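Local atomic coordinates of PTS system, IIA component (Enterococcus faecalis, PDB entry 3BED), a protein that probably acts as the IIA phosphoryl-carrier subunit of a mannose/sorbose-type phosphotransferase system, relaying phosphoryl groups during sugar uptake. Residues Val37-Glu42 with Ser46-Lys51; Ala54-Ala59 with Gly84-Leu89; Ala100-Val105 with Ala115-Gln120. All coordinates share one frame; numbering follows the deposited sequence.

Interaction 1: Val37-Glu42 with Ser46-Lys51; sequences VSMTAE and SGTQAK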
ATOM      1  N   VAL A  37     -13.661  -3.983   1.846  1.00 18.62           N
ATOM      2  CA  VAL A  37     -13.860  -5.332   1.255  1.00 18.08           C
ATOM      3  C   VAL A  37     -12.527  -6.066   1.259  1.00 18.37           C
ATOM      4  O   VAL A  37     -11.535  -5.593   0.651  1.00 18.75           O
ATOM      5  CB  VAL A  37     -14.377  -5.286  -0.182  1.00 19.12           C
ATOM      6  CG1 VAL A  37     -14.506  -6.728  -0.769  1.00 19.38           C
ATOM      7  CG2 VAL A  37     -15.697  -4.519  -0.240  1.00 18.61           C
ATOM      8  N   SER A  38     -12.530  -7.190   1.962  1.00 18.72           N
ATOM      9  CA  SER A  38     -11.389  -8.089   2.086  1.00 19.71           C
ATOM     10  C   SER A  38     -11.722  -9.347   1.307  1.00 19.40           C
ATOM     11  O   SER A  38     -12.574 -10.166   1.748  1.00 22.67           O
ATOM     12  CB  SER A  38     -11.199  -8.449   3.562  1.00 21.04           C
ATOM     13  OG  SER A  38     -10.765  -7.291   4.277  1.00 22.10           O
HETATM   14  N   MSE A  39     -11.140  -9.492   0.116  1.00 19.31           N
HETATM   15  CA  MSE A  39     -11.455 -10.674  -0.692  1.00 18.74           C
HETATM   16  C   MSE A  39     -10.581 -11.829  -0.243  1.00 18.03           C
HETATM   17  O   MSE A  39      -9.368 -11.821  -0.427  1.00 17.41           O
HETATM   18  CB  MSE A  39     -11.216 -10.422  -2.191  1.00 19.41           C
HETATM   19  CG  MSE A  39     -11.565 -11.671  -3.009  1.00 18.95           C
HETATM   20 SE   MSE A  39     -11.148 -11.448  -4.895  0.75 22.64          SE
HETATM   21  CE  MSE A  39      -9.298 -11.603  -4.737  1.00 21.14           C
ATOM     22  N   THR A  40     -11.179 -12.838   0.337  1.00 17.26           N
ATOM     23  CA  THR A  40     -10.384 -13.968   0.797  1.00 19.67           C
ATOM     24  C   THR A  40     -10.146 -14.960  -0.337  1.00 19.46           C
ATOM     25  O   THR A  40     -10.700 -14.812  -1.449  1.00 18.16           O
ATOM     26  CB  THR A  40     -11.107 -14.710   1.911  1.00 20.22           C
ATOM     27  OG1 THR A  40     -12.249 -15.351   1.364  1.00 22.19           O
ATOM     28  CG2 THR A  40     -11.515 -13.732   3.013  1.00 21.59           C
ATOM     29  N   ALA A  41      -9.323 -15.974  -0.056  1.00 20.42           N
ATOM     30  CA  ALA A  41      -9.040 -16.998  -1.054  1.00 22.06           C
ATOM     31  C   ALA A  41     -10.294 -17.795  -1.425  1.00 23.62           C
ATOM     32  O   ALA A  41     -10.355 -18.368  -2.516  1.00 25.75           O
ATOM     33  CB  ALA A  41      -7.903 -17.907  -0.597  1.00 22.98           C
ATOM     34  N   GLU A  42     -11.315 -17.756  -0.562  1.00 24.06           N
ATOM     35  CA  GLU A  42     -12.571 -18.462  -0.852  1.00 26.00           C
ATOM     36  C   GLU A  42     -13.632 -17.618  -1.533  1.00 25.50           C
ATOM     37  O   GLU A  42     -14.645 -18.148  -1.985  1.00 25.44           O
ATOM     38  CB  GLU A  42     -13.161 -19.067   0.422  1.00 27.72           C
ATOM     39  CG  GLU A  42     -12.396 -20.302   0.899  1.00 32.21           C
ATOM     40  CD  GLU A  42     -11.031 -19.924   1.448  1.00 37.42           C
ATOM     41  OE1 GLU A  42     -10.951 -18.913   2.186  1.00 38.05           O
ATOM     42  OE2 GLU A  42     -10.038 -20.613   1.101  1.00 40.00           O
ATOM     43  N   SER A  46     -18.286 -13.942  -7.343  1.00 21.98           N
ATOM     44  CA  SER A  46     -19.619 -13.722  -6.813  0.70 23.17           C
ATOM     45  C   SER A  46     -19.549 -13.236  -5.371  1.00 23.22           C
ATOM     46  O   SER A  46     -20.301 -12.334  -4.986  1.00 22.74           O
ATOM     47  CB  SER A  46     -20.469 -15.000  -6.925  0.70 24.64           C
ATOM     48  OG  SER A  46     -20.883 -15.215  -8.279  0.70 26.85           O
ATOM     49  N   GLY A  47     -18.633 -13.794  -4.582  1.00 22.56           N
ATOM     50  CA  GLY A  47     -18.560 -13.401  -3.152  1.00 22.27           C
ATOM     51  C   GLY A  47     -18.033 -11.990  -2.994  1.00 21.48           C
ATOM     52  O   GLY A  47     -18.445 -11.269  -2.081  1.00 22.16           O
ATOM     53  N   THR A  48     -17.099 -11.600  -3.863  1.00 19.77           N
ATOM     54  CA  THR A  48     -16.550 -10.263  -3.845  1.00 18.92           C
ATOM     55  C   THR A  48     -17.618  -9.264  -4.285  1.00 17.58           C
ATOM     56  O   THR A  48     -17.788  -8.215  -3.649  1.00 16.96           O
ATOM     57  CB  THR A  48     -15.302 -10.182  -4.759  1.00 19.12           C
ATOM     58  OG1 THR A  48     -14.344 -11.162  -4.317  1.00 22.10           O
ATOM     59  CG2 THR A  48     -14.664  -8.852  -4.626  1.00 17.89           C
ATOM     60  N   GLN A  49     -18.320  -9.583  -5.370  1.00 18.27           N
ATOM     61  CA  GLN A  49     -19.428  -8.740  -5.828  1.00 20.27           C
ATOM     62  C   GLN A  49     -20.461  -8.543  -4.736  1.00 19.79           C
ATOM     63  O   GLN A  49     -20.977  -7.438  -4.561  1.00 20.41           O
ATOM     64  CB  GLN A  49     -20.117  -9.398  -7.027  1.00 19.73           C
ATOM     65  CG  GLN A  49     -19.343  -9.289  -8.340  1.00 21.46           C
ATOM     66  CD  GLN A  49     -20.074 -10.009  -9.505  1.00 23.28           C
ATOM     67  OE1 GLN A  49     -20.717 -11.023  -9.312  1.00 27.03           O
ATOM     68  NE2 GLN A  49     -19.941  -9.477 -10.709  1.00 28.36           N
ATOM     69  N   ALA A  50     -20.762  -9.609  -4.013  1.00 20.61           N
ATOM     70  CA  ALA A  50     -21.798  -9.529  -2.998  1.00 20.84           C
ATOM     71  C   ALA A  50     -21.326  -8.644  -1.835  1.00 20.82           C
ATOM     72  O   ALA A  50     -22.113  -7.870  -1.274  1.00 21.53           O
ATOM     73  CB  ALA A  50     -22.195 -10.925  -2.487  1.00 21.59           C
ATOM     74  N   LYS A  51     -20.048  -8.735  -1.472  1.00 19.31           N
ATOM     75  CA  LYS A  51     -19.536  -7.921  -0.359  1.00 19.22           C
ATOM     76  C   LYS A  51     -19.595  -6.441  -0.719  1.00 19.29           C
ATOM     77  O   LYS A  51     -20.020  -5.622   0.102  1.00 20.05           O
ATOM     78  CB  LYS A  51     -18.111  -8.318  -0.009  1.00 20.34           C
ATOM     79  CG  LYS A  51     -18.038  -9.633   0.748  1.00 18.70           C
ATOM     80  CD  LYS A  51     -16.575  -9.962   1.050  1.00 21.51           C
ATOM     81  CE  LYS A  51     -16.457 -11.199   1.918  1.00 23.33           C
ATOM     82  NZ  LYS A  51     -15.029 -11.479   2.387  1.00 23.16           N
TER
HETATM   83  O   HOH W   1     -15.011  -8.228   3.647  1.00 19.10           O
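The ammonium group of Lys51 is gripped from two directions: NZ gives a 2.9 Å hydrogen bond to the backbone O of Ser38 and forms a salt bridge with Asp43, in the turn that joins the two segments. The bond to Ser38 O is nearly in line with the carbonyl, the C=O...NZ angle being 163°. A water accepts a 3.2 Å bond from Ser38 N and a weak one from Lys51 NZ, tying the amine to the same residue a second time. Beyond CG the lysine chain is fully extended, which carries NZ from the helix across to the end of strand 37-39, while its CB lies 4.0 Å from Val37 CG1. That methyl stands anti to the backbone N of Val37 (chi1 178°), on the side facing the helix. Further along, the selenomethionine Met39 crosses Thr48 at a slant, with Met39 CG 3.1 Å and SE 3.3 Å from Thr48 OG1. This hydroxyl is hydrogen-bonded to Gly44 O one helical turn back, so its polar need is met within its own helix. At the strand's end Thr40 OG1 accepts from Glu42 N at 3.2 Å, closing an ST turn, and Asp43 also takes the Thr40 N-H, so one carboxylate links the turn to the lysine. Strand 37-39 and helix 46-51 run almost exactly antiparallel, at 173° with axes 8.9 Å apart, the arrangement of a beta-alpha unit in which an edge strand of a parallel sheet turns back into the helix that packs against it.

Interaction 2: Ala54-Ala59 with Gly84-Leu89; sequences AILKEA and GTYPQL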
ATOM      1  N   ALA A  54     -23.325  -5.197  -0.803  1.00 21.51           N
ATOM      2  CA  ALA A  54     -23.940  -4.957   0.513  1.00 22.80           C
ATOM      3  C   ALA A  54     -23.634  -3.553   1.017  1.00 23.11           C
ATOM      4  O   ALA A  54     -24.510  -2.880   1.590  1.00 24.10           O
ATOM      5  CB  ALA A  54     -23.489  -5.993   1.484  1.00 22.44           C
ATOM      6  N   ILE A  55     -22.400  -3.102   0.807  1.00 21.60           N
ATOM      7  CA  ILE A  55     -21.978  -1.775   1.212  1.00 22.14           C
ATOM      8  C   ILE A  55     -22.631  -0.702   0.342  1.00 21.85           C
ATOM      9  O   ILE A  55     -23.189   0.287   0.850  1.00 22.56           O
ATOM     10  CB  ILE A  55     -20.455  -1.671   1.077  1.00 22.48           C
ATOM     11  CG1 ILE A  55     -19.789  -2.604   2.102  1.00 22.65           C
ATOM     12  CG2 ILE A  55     -20.000  -0.226   1.257  1.00 23.51           C
ATOM     13  CD1 ILE A  55     -18.314  -2.864   1.812  1.00 22.43           C
ATOM     14  N   LEU A  56     -22.610  -0.896  -0.973  1.00 22.02           N
ATOM     15  CA  LEU A  56     -23.144   0.136  -1.889  1.00 20.93           C
ATOM     16  C   LEU A  56     -24.670   0.253  -1.781  1.00 23.33           C
ATOM     17  O   LEU A  56     -25.222   1.362  -1.902  1.00 24.06           O
ATOM     18  CB  LEU A  56     -22.765  -0.153  -3.328  1.00 20.77           C
ATOM     19  CG  LEU A  56     -21.262  -0.078  -3.683  1.00 19.46           C
ATOM     20  CD1 LEU A  56     -21.065  -0.398  -5.157  1.00 20.04           C
ATOM     21  CD2 LEU A  56     -20.618   1.260  -3.383  1.00 20.64           C
ATOM     22  N   LYS A  57     -25.326  -0.874  -1.557  1.00 24.51           N
ATOM     23  CA  LYS A  57     -26.793  -0.881  -1.419  0.70 26.56           C
ATOM     24  C   LYS A  57     -27.214  -0.162  -0.157  1.00 27.95           C
ATOM     25  O   LYS A  57     -28.240   0.547  -0.153  1.00 29.46           O
ATOM     26  CB  LYS A  57     -27.347  -2.298  -1.395  0.70 26.94           C
ATOM     27  CG  LYS A  57     -27.339  -2.985  -2.732  0.70 28.80           C
ATOM     28  CD  LYS A  57     -27.860  -4.426  -2.619  0.70 30.67           C
ATOM     29  CE  LYS A  57     -27.701  -5.191  -3.937  0.70 32.74           C
ATOM     30  NZ  LYS A  57     -27.977  -6.676  -3.733  0.70 34.43           N
ATOM     31  N   GLU A  58     -26.439  -0.350   0.907  1.00 28.93           N
ATOM     32  CA  GLU A  58     -26.715   0.275   2.191  0.60 30.55           C
ATOM     33  C   GLU A  58     -26.630   1.801   2.056  1.00 30.35           C
ATOM     34  O   GLU A  58     -27.437   2.526   2.670  1.00 31.11           O
ATOM     35  CB  GLU A  58     -25.748  -0.247   3.261  0.60 30.99           C
ATOM     36  CG  GLU A  58     -25.743   0.543   4.581  0.60 30.53           C
ATOM     37  CD  GLU A  58     -26.983   0.313   5.436  0.60 38.88           C
ATOM     38  OE1 GLU A  58     -27.786  -0.601   5.132  0.60 31.83           O
ATOM     39  OE2 GLU A  58     -27.144   1.057   6.424  0.60 33.45           O
ATOM     40  N   ALA A  59     -25.680   2.293   1.260  1.00 29.41           N
ATOM     41  CA  ALA A  59     -25.448   3.729   1.139  1.00 29.03           C
ATOM     42  C   ALA A  59     -26.298   4.440   0.075  1.00 29.11           C
ATOM     43  O   ALA A  59     -26.490   5.678   0.137  1.00 29.92           O
ATOM     44  CB  ALA A  59     -23.958   4.020   0.902  1.00 29.23           C
ATOM     45  N   GLY A  84     -21.218   0.888 -13.260  1.00 23.40           N
ATOM     46  CA  GLY A  84     -22.306   0.890 -14.252  1.00 24.94           C
ATOM     47  C   GLY A  84     -23.681   1.036 -13.628  1.00 25.78           C
ATOM     48  O   GLY A  84     -24.674   1.349 -14.330  1.00 28.31           O
ATOM     49  N   THR A  85     -23.748   0.775 -12.330  1.00 24.47           N
ATOM     50  CA  THR A  85     -24.976   0.871 -11.560  1.00 25.01           C
ATOM     51  C   THR A  85     -25.013   2.158 -10.721  1.00 24.27           C
ATOM     52  O   THR A  85     -26.087   2.745 -10.538  1.00 24.57           O
ATOM     53  CB  THR A  85     -25.108  -0.354 -10.655  1.00 25.80           C
ATOM     54  OG1 THR A  85     -25.235  -1.515 -11.477  1.00 29.24           O
ATOM     55  CG2 THR A  85     -26.321  -0.258  -9.718  1.00 27.46           C
ATOM     56  N   TYR A  86     -23.849   2.576 -10.205  1.00 22.35           N
ATOM     57  CA  TYR A  86     -23.738   3.698  -9.234  1.00 21.72           C
ATOM     58  C   TYR A  86     -23.053   4.872  -9.873  1.00 21.97           C
ATOM     59  O   TYR A  86     -21.829   4.905  -9.972  1.00 22.96           O
ATOM     60  CB  TYR A  86     -22.980   3.240  -7.969  1.00 21.26           C
ATOM     61  CG  TYR A  86     -23.771   2.256  -7.148  1.00 20.60           C
ATOM     62  CD1 TYR A  86     -24.673   2.694  -6.167  1.00 19.55           C
ATOM     63  CD2 TYR A  86     -23.681   0.878  -7.404  1.00 19.82           C
ATOM     64  CE1 TYR A  86     -25.420   1.774  -5.443  1.00 20.98           C
ATOM     65  CE2 TYR A  86     -24.425  -0.053  -6.682  1.00 22.56           C
ATOM     66  CZ  TYR A  86     -25.310   0.416  -5.718  1.00 22.66           C
ATOM     67  OH  TYR A  86     -26.077  -0.420  -4.956  1.00 25.47           O
ATOM     68  N   PRO A  87     -23.838   5.867 -10.332  1.00 22.51           N
ATOM     69  CA  PRO A  87     -23.266   6.932 -11.150  1.00 21.79           C
ATOM     70  C   PRO A  87     -22.324   7.903 -10.405  1.00 21.84           C
ATOM     71  O   PRO A  87     -21.545   8.654 -11.030  1.00 22.64           O
ATOM     72  CB  PRO A  87     -24.514   7.698 -11.645  1.00 21.68           C
ATOM     73  CG  PRO A  87     -25.555   7.441 -10.654  1.00 23.89           C
ATOM     74  CD  PRO A  87     -25.297   6.040 -10.143  1.00 22.84           C
ATOM     75  N   GLN A  88     -22.351   7.877  -9.080  1.00 21.82           N
ATOM     76  CA  GLN A  88     -21.458   8.759  -8.330  1.00 20.96           C
ATOM     77  C   GLN A  88     -20.339   7.998  -7.616  1.00 21.40           C
ATOM     78  O   GLN A  88     -19.739   8.529  -6.680  1.00 21.94           O
ATOM     79  CB  GLN A  88     -22.264   9.582  -7.325  1.00 21.59           C
ATOM     80  CG  GLN A  88     -23.428  10.366  -7.978  1.00 21.57           C
ATOM     81  CD  GLN A  88     -23.957  11.431  -7.079  1.00 26.73           C
ATOM     82  OE1 GLN A  88     -24.896  11.191  -6.341  1.00 29.32           O
ATOM     83  NE2 GLN A  88     -23.308  12.592  -7.074  1.00 27.98           N
ATOM     84  N   LEU A  89     -20.077   6.765  -8.083  1.00 20.66           N
ATOM     85  CA  LEU A  89     -18.973   5.959  -7.588  1.00 19.64           C
ATOM     86  C   LEU A  89     -17.793   6.135  -8.506  1.00 19.34           C
ATOM     87  O   LEU A  89     -17.953   6.099  -9.731  1.00 20.20           O
ATOM     88  CB  LEU A  89     -19.391   4.481  -7.599  1.00 20.46           C
ATOM     89  CG  LEU A  89     -18.272   3.444  -7.333  1.00 20.01           C
ATOM     90  CD1 LEU A  89     -17.776   3.570  -5.897  1.00 21.51           C
ATOM     91  CD2 LEU A  89     -18.782   2.032  -7.586  1.00 20.00           C
TER
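Leu56 and Tyr86 make most of the contact, chiefly by CH-pi and apolar packing. Leu56 CB sits over one face of the phenol ring, 3.9 Å from its centroid and 25° off the normal, displaced toward the rim, so that its closest ring atom is Tyr86 CZ at 3.5 Å. Leu56 CD1 lies along the CD2-CE2 side of the ring, 3.7 Å from Tyr86 CE2. With CG of Tyr86 anti to its carbonyl carbon (chi1 -69°), the ring extends from the loop to the helix and brings the hydroxyl beside the start of Lys57, whose CG is 3.6 Å from Tyr86 OH.

Purely aliphatic packing follows deeper in, where Leu56 CD1 meets Leu89 CD2 at 4.1 Å. Both leucines also touch Ala82 of helix 74-82; Leu56 reaches Ile9 and Leu89 reaches Val66, on neighbouring strands of the parallel sheet. The contact thus lies at one end of an alpha/beta sandwich, where helix 44-59 finishes beside the loop leading into strand 89-93.

Backbone bonding shapes that loop: Leu89 N donates to Tyr86 O at 3.2 Å, closing a type I beta turn, so that the Tyr86 ring and Leu89 both face helix 54-59.

Interaction 3: Ala100-Val105 with Ala115-Gln120; sequences AIEAAV and AAYLTQ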
ATOM      1  N   ALA A 100      -4.454   6.770   1.451  1.00 17.51           N
ATOM      2  CA  ALA A 100      -5.486   6.555   2.464  1.00 17.10           C
ATOM      3  C   ALA A 100      -5.516   7.699   3.466  1.00 17.94           C
ATOM      4  O   ALA A 100      -6.610   8.148   3.863  1.00 18.63           O
ATOM      5  CB  ALA A 100      -5.252   5.232   3.180  1.00 17.77           C
ATOM      6  N   ILE A 101      -4.329   8.142   3.912  1.00 16.01           N
ATOM      7  CA  ILE A 101      -4.256   9.318   4.817  1.00 16.86           C
ATOM      8  C   ILE A 101      -4.872  10.558   4.182  1.00 17.65           C
ATOM      9  O   ILE A 101      -5.689  11.256   4.828  1.00 18.03           O
ATOM     10  CB  ILE A 101      -2.757   9.600   5.226  1.00 17.73           C
ATOM     11  CG1 ILE A 101      -2.322   8.452   6.168  1.00 19.82           C
ATOM     12  CG2 ILE A 101      -2.563  11.099   5.679  1.00 20.58           C
ATOM     13  CD1 ILE A 101      -0.739   8.501   6.242  1.00 22.53           C
ATOM     14  N   GLU A 102      -4.464  10.864   2.947  1.00 17.97           N
ATOM     15  CA  GLU A 102      -5.037  12.039   2.327  1.00 19.22           C
ATOM     16  C   GLU A 102      -6.540  11.927   2.093  1.00 19.20           C
ATOM     17  O   GLU A 102      -7.250  12.928   2.216  1.00 20.58           O
ATOM     18  CB  GLU A 102      -4.281  12.415   1.056  1.00 19.74           C
ATOM     19  CG  GLU A 102      -2.812  12.781   1.343  1.00 23.51           C
ATOM     20  CD  GLU A 102      -2.637  13.994   2.262  1.00 28.68           C
ATOM     21  OE1 GLU A 102      -3.551  14.845   2.391  1.00 32.33           O
ATOM     22  OE2 GLU A 102      -1.557  14.096   2.846  1.00 31.40           O
ATOM     23  N   ALA A 103      -7.040  10.739   1.756  1.00 18.92           N
ATOM     24  CA  ALA A 103      -8.471  10.551   1.559  1.00 18.91           C
ATOM     25  C   ALA A 103      -9.192  10.826   2.861  1.00 19.98           C
ATOM     26  O   ALA A 103     -10.279  11.431   2.886  1.00 21.18           O
ATOM     27  CB  ALA A 103      -8.724   9.134   1.088  1.00 18.94           C
ATOM     28  N   ALA A 104      -8.587  10.383   3.961  1.00 20.88           N
ATOM     29  CA  ALA A 104      -9.249  10.422   5.260  1.00 22.08           C
ATOM     30  C   ALA A 104      -9.460  11.846   5.717  1.00 23.43           C
ATOM     31  O   ALA A 104     -10.408  12.105   6.440  1.00 25.63           O
ATOM     32  CB  ALA A 104      -8.424   9.697   6.266  1.00 22.84           C
ATOM     33  N   VAL A 105      -8.547  12.748   5.363  1.00 22.87           N
ATOM     34  CA  VAL A 105      -8.639  14.116   5.869  1.00 24.71           C
ATOM     35  C   VAL A 105      -9.074  15.134   4.835  1.00 24.55           C
ATOM     36  O   VAL A 105      -9.276  16.325   5.171  1.00 25.57           O
ATOM     37  CB  VAL A 105      -7.311  14.583   6.497  1.00 24.76           C
ATOM     38  CG1 VAL A 105      -6.920  13.621   7.635  1.00 25.20           C
ATOM     39  CG2 VAL A 105      -6.236  14.738   5.475  1.00 25.33           C
ATOM     40  N   ALA A 115     -10.859  11.874  -6.723  1.00 22.24           N
ATOM     41  CA  ALA A 115     -10.073  10.837  -7.419  1.00 20.72           C
ATOM     42  C   ALA A 115      -8.789  11.375  -8.088  1.00 21.56           C
ATOM     43  O   ALA A 115      -7.715  10.757  -8.028  1.00 21.25           O
ATOM     44  CB  ALA A 115     -10.957  10.074  -8.426  1.00 21.24           C
ATOM     45  N   ALA A 116      -8.890  12.543  -8.716  1.00 21.29           N
ATOM     46  CA  ALA A 116      -7.730  13.094  -9.381  1.00 21.51           C
ATOM     47  C   ALA A 116      -6.644  13.458  -8.349  1.00 20.81           C
ATOM     48  O   ALA A 116      -5.465  13.174  -8.549  1.00 21.21           O
ATOM     49  CB  ALA A 116      -8.122  14.321 -10.239  1.00 22.52           C
ATOM     50  N   TYR A 117      -7.067  14.074  -7.241  1.00 20.55           N
ATOM     51  CA  TYR A 117      -6.155  14.446  -6.166  1.00 20.43           C
ATOM     52  C   TYR A 117      -5.435  13.203  -5.600  1.00 20.01           C
ATOM     53  O   TYR A 117      -4.205  13.202  -5.455  1.00 21.00           O
ATOM     54  CB  TYR A 117      -6.942  15.156  -5.057  1.00 22.27           C
ATOM     55  CG  TYR A 117      -6.096  15.479  -3.860  1.00 24.15           C
ATOM     56  CD1 TYR A 117      -5.013  16.372  -3.971  1.00 25.84           C
ATOM     57  CD2 TYR A 117      -6.356  14.872  -2.626  1.00 25.87           C
ATOM     58  CE1 TYR A 117      -4.226  16.672  -2.871  1.00 26.88           C
ATOM     59  CE2 TYR A 117      -5.567  15.164  -1.514  1.00 27.39           C
ATOM     60  CZ  TYR A 117      -4.512  16.075  -1.651  1.00 24.84           C
ATOM     61  OH  TYR A 117      -3.720  16.338  -0.541  1.00 28.11           O
ATOM     62  N   LEU A 118      -6.199  12.143  -5.314  1.00 19.63           N
ATOM     63  CA  LEU A 118      -5.612  10.955  -4.680  1.00 18.60           C
ATOM     64  C   LEU A 118      -4.745  10.173  -5.642  1.00 18.56           C
ATOM     65  O   LEU A 118      -3.805   9.501  -5.236  1.00 18.99           O
ATOM     66  CB  LEU A 118      -6.712  10.048  -4.123  1.00 17.52           C
ATOM     67  CG  LEU A 118      -7.504  10.676  -2.956  1.00 19.59           C
ATOM     68  CD1 LEU A 118      -8.552   9.700  -2.559  1.00 20.80           C
ATOM     69  CD2 LEU A 118      -6.677  11.095  -1.754  1.00 20.68           C
ATOM     70  N   THR A 119      -5.060  10.249  -6.931  1.00 18.74           N
ATOM     71  CA  THR A 119      -4.178   9.683  -7.936  1.00 18.74           C
ATOM     72  C   THR A 119      -2.831  10.358  -7.885  1.00 18.85           C
ATOM     73  O   THR A 119      -1.775   9.694  -7.892  1.00 19.60           O
ATOM     74  CB  THR A 119      -4.800   9.732  -9.343  1.00 18.45           C
ATOM     75  OG1 THR A 119      -6.024   8.984  -9.294  1.00 18.68           O
ATOM     76  CG2 THR A 119      -3.870   9.116 -10.366  1.00 19.30           C
ATOM     77  N   GLN A 120      -2.850  11.687  -7.846  1.00 20.55           N
ATOM     78  CA  GLN A 120      -1.603  12.420  -7.777  1.00 20.80           C
ATOM     79  C   GLN A 120      -0.840  12.127  -6.483  1.00 21.49           C
ATOM     80  O   GLN A 120       0.378  11.950  -6.513  1.00 22.02           O
ATOM     81  CB  GLN A 120      -1.869  13.910  -7.914  1.00 23.07           C
ATOM     82  CG  GLN A 120      -0.669  14.786  -7.664  1.00 26.19           C
ATOM     83  CD  GLN A 120      -0.602  15.256  -6.200  1.00 32.42           C
ATOM     84  OE1 GLN A 120      -1.576  15.827  -5.642  1.00 34.63           O
ATOM     85  NE2 GLN A 120       0.541  14.994  -5.559  1.00 33.28           N
TER
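Leu118 and Glu102 have the most surface buried here, followed by Tyr117, and between them they span the gap between two helices. Leu118 lays its two methyls against the backbone and side chain of Ala103: CD2 comes to 3.5 Å from Ala103 N, and CD1 to 3.7 Å from Ala103 CB. The small alanine side chain allows this close approach, at the point where the CA atoms of Ala103 and Leu118 are 6.9 Å apart.

The segments are antiparallel, their axes inclined at 149° and 9.8 Å apart at closest approach. They belong to consecutive helices packed on one face of the parallel sheet of an alpha/beta fold: Ala103 and Leu118 both touch Leu67 of strand 64-68, and Leu118 also rests on Leu65.

Glu102 takes the outer side of the same seam. Its CB packs 3.9 Å from Leu118 CD2, and a bend at chi2 (-62°) brings the carboxylate to the phenol of Tyr117. There Tyr117 OH donates a weak, 3.3 Å hydrogen bond to Glu102 OE1, with the carboxylate and ring planes 89° apart. On helix 115-120, Thr119 OG1 bonds back to Ala115 O and also to Thr128 OG1 of the second subunit, so this helix takes part in the dimer interface.

Overall arrangement
The three contacts follow one another along the chain and are distributed around a four-stranded parallel sheet ordered 35-39, 7-13, 64-68, 89-93. Interactions 1 and 2 share helix 44-59, one on its early turns and the other at its C-terminal end; their centres are about 16 Å apart, and Val37 CG2 touches Ile55 CD1 at 3.7 Å. Together they tie that helix to strand 35-39 at one end and to the loop leading into strand 89-93 at the other, beside helix 74-82. Interaction 3, its centre about 24 Å from that of interaction 1 and about 20 Å from that of interaction 2, joins helices 97-105 and 111-124, which both adjoin the second subunit.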